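Local coordinates for protein 8-amino-8-demethylriboflavin N,N-dimethyltransferase (Streptomyces davawensis, PDB 4D7K) that catalyses the two S-adenosyl methionine-dependent methylations that convert 8-amino-8-demethyl-D-riboflavin into the antibiotic roseoflavin, at residues F108-V113 against R152-A157. Residues are numbered along the deposited sequence; the frame is centred on the assembly and turned at random.
Sequences FAEPDV and RDEFDA
Glu110, at the N-cap position of helix 111-118, meets Glu154 on helix 149-165, and no backbone atoms touch between the two segments. The whole contact rests on these two buried acids, whose side chains both start toward the opposite segment. Glu110 OE2 lies 2.7 Å from Glu154 OE1 and 3.3 Å from Glu154 OE2. The two side chains cross at about a right angle, yet their carboxylate planes are only 22° apart. Glu154 runs extended beyond CG (chi2 168°) and spans the gap from its helix. Glu110 instead bends at chi2 (-72°), which places its carboxylate so that OE2 faces Glu154 OE1. Glu110 CG also lies 3.6 Å from Glu154 OE1.

Lys35 of helix 13-35 probably offsets the acidic charge. The Lys35 NZ forms salt bridges with both Glu110 OE2 and Glu154 OE2. Tyr31, one turn earlier on that helix, hydrogen-bonds Glu110 OE1 through its hydroxyl and should limit rotation of the carboxylate. Nearby, Phe108 makes a cation-pi contact with Lys25 of the second subunit.

The contact is away from the predicted S-adenosyl methionine site. It is a buried carboxyl pair bridged by a lysine, tying an N-terminal helix to two later helices in the helical part of this dimeric class I O-methyltransferase fold.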
loop_
_atom_site.group_PDB
_atom_site.type_symbol
_atom_site.label_atom_id
_atom_site.label_comp_id
_atom_site.label_asym_id
_atom_site.label_seq_id
_atom_site.Cartn_x
_atom_site.Cartn_y
_atom_site.Cartn_z
ATOM N N PHE A 108 -9.189 -4.785 3.579
ATOM C CA PHE A 108 -7.774 -5.150 3.589
ATOM C C PHE A 108 -6.917 -4.193 4.412
ATOM O O PHE A 108 -5.699 -4.354 4.492
ATOM C CB PHE A 108 -7.244 -5.234 2.152
ATOM C CG PHE A 108 -7.870 -6.339 1.357
ATOM C CD1 PHE A 108 -7.390 -7.636 1.455
ATOM C CD2 PHE A 108 -8.967 -6.093 0.552
ATOM C CE1 PHE A 108 -7.978 -8.662 0.745
ATOM C CE2 PHE A 108 -9.561 -7.115 -0.161
ATOM C CZ PHE A 108 -9.065 -8.402 -0.066
ATOM N N ALA A 109 -7.555 -3.205 5.031
ATOM C CA ALA A 109 -6.837 -2.249 5.864
ATOM C C ALA A 109 -7.368 -2.273 7.285
ATOM O O ALA A 109 -6.947 -1.481 8.124
ATOM C CB ALA A 109 -6.934 -0.852 5.281
ATOM N N GLU A 110 -8.300 -3.180 7.549
ATOM C CA GLU A 110 -8.773 -3.385 8.908
ATOM C C GLU A 110 -7.618 -3.922 9.747
ATOM O O GLU A 110 -6.804 -4.701 9.249
ATOM C CB GLU A 110 -9.967 -4.343 8.936
ATOM C CG GLU A 110 -11.242 -3.797 8.292
ATOM C CD GLU A 110 -11.910 -2.714 9.120
ATOM O OE1 GLU A 110 -11.423 -2.414 10.230
ATOM O OE2 GLU A 110 -12.931 -2.160 8.665
ATOM N N PRO A 111 -7.533 -3.493 11.018
ATOM C CA PRO A 111 -6.433 -3.868 11.915
ATOM C C PRO A 111 -6.211 -5.377 12.005
ATOM O O PRO A 111 -5.071 -5.825 11.900
ATOM C CB PRO A 111 -6.874 -3.300 13.273
ATOM C CG PRO A 111 -8.342 -3.013 13.130
ATOM C CD PRO A 111 -8.517 -2.633 11.696
ATOM N N ASP A 112 -7.282 -6.144 12.183
ATOM C CA ASP A 112 -7.170 -7.597 12.273
ATOM C C ASP A 112 -6.676 -8.213 10.964
ATOM O O ASP A 112 -5.966 -9.218 10.974
ATOM C CB ASP A 112 -8.515 -8.214 12.663
ATOM C CG ASP A 112 -8.987 -7.763 14.031
ATOM O OD1 ASP A 112 -8.128 -7.468 14.890
ATOM O OD2 ASP A 112 -10.217 -7.703 14.249
ATOM N N VAL A 113 -7.055 -7.607 9.844
ATOM C CA VAL A 113 -6.643 -8.086 8.526
ATOM C C VAL A 113 -5.239 -7.597 8.184
ATOM O O VAL A 113 -4.411 -8.349 7.664
ATOM C CB VAL A 113 -7.628 -7.623 7.428
ATOM C CG1 VAL A 113 -7.192 -8.128 6.060
ATOM C CG2 VAL A 113 -9.040 -8.090 7.754
ATOM N N ARG A 152 -17.191 -8.404 8.383
ATOM C CA ARG A 152 -17.876 -9.404 7.571
ATOM C C ARG A 152 -18.582 -8.772 6.370
ATOM O O ARG A 152 -18.537 -9.304 5.263
ATOM C CB ARG A 152 -18.886 -10.185 8.413
ATOM C CG ARG A 152 -19.737 -11.146 7.600
ATOM C CD ARG A 152 -20.605 -12.032 8.478
ATOM N NE ARG A 152 -21.767 -11.333 9.016
ATOM C CZ ARG A 152 -22.058 -11.244 10.310
ATOM N NH1 ARG A 152 -21.270 -11.805 11.218
ATOM N NH2 ARG A 152 -23.142 -10.588 10.697
ATOM N N ASP A 153 -19.229 -7.632 6.595
ATOM C CA ASP A 153 -19.985 -6.955 5.544
ATOM C C ASP A 153 -19.081 -6.267 4.523
ATOM O O ASP A 153 -19.431 -6.158 3.349
ATOM C CB ASP A 153 -20.948 -5.933 6.157
ATOM C CG ASP A 153 -22.052 -6.586 6.964
ATOM O OD1 ASP A 153 -22.270 -7.805 6.795
ATOM O OD2 ASP A 153 -22.711 -5.880 7.759
ATOM N N GLU A 154 -17.925 -5.792 4.972
ATOM C CA GLU A 154 -16.942 -5.232 4.057
ATOM C C GLU A 154 -16.309 -6.333 3.211
ATOM O O GLU A 154 -15.974 -6.119 2.043
ATOM C CB GLU A 154 -15.872 -4.463 4.827
ATOM C CG GLU A 154 -16.385 -3.173 5.439
ATOM C CD GLU A 154 -15.410 -2.576 6.423
ATOM O OE1 GLU A 154 -14.343 -3.190 6.634
ATOM O OE2 GLU A 154 -15.711 -1.501 6.986
ATOM N N PHE A 155 -16.154 -7.513 3.807
ATOM C CA PHE A 155 -15.595 -8.660 3.102
ATOM C C PHE A 155 -16.515 -9.107 1.971
ATOM O O PHE A 155 -16.068 -9.344 0.851
ATOM C CB PHE A 155 -15.349 -9.833 4.063
ATOM C CG PHE A 155 -14.858 -11.076 3.374
ATOM C CD1 PHE A 155 -13.537 -11.180 2.963
ATOM C CD2 PHE A 155 -15.721 -12.131 3.112
ATOM C CE1 PHE A 155 -13.083 -12.314 2.315
ATOM C CE2 PHE A 155 -15.273 -13.269 2.468
ATOM C CZ PHE A 155 -13.950 -13.360 2.069
ATOM N N ASP A 156 -17.804 -9.227 2.274
ATOM C CA ASP A 156 -18.781 -9.670 1.285
ATOM C C ASP A 156 -18.891 -8.671 0.131
ATOM O O ASP A 156 -19.013 -9.062 -1.032
ATOM C CB ASP A 156 -20.144 -9.878 1.941
ATOM C CG ASP A 156 -20.140 -11.008 2.964
ATOM O OD1 ASP A 156 -19.504 -12.055 2.712
ATOM O OD2 ASP A 156 -20.781 -10.848 4.025
ATOM N N ALA A 157 -18.845 -7.384 0.459
ATOM C CA ALA A 157 -18.861 -6.338 -0.555
ATOM C C ALA A 157 -17.615 -6.435 -1.427
ATOM O O ALA A 157 -17.697 -6.313 -2.646
ATOM C CB ALA A 157 -18.953 -4.970 0.090
#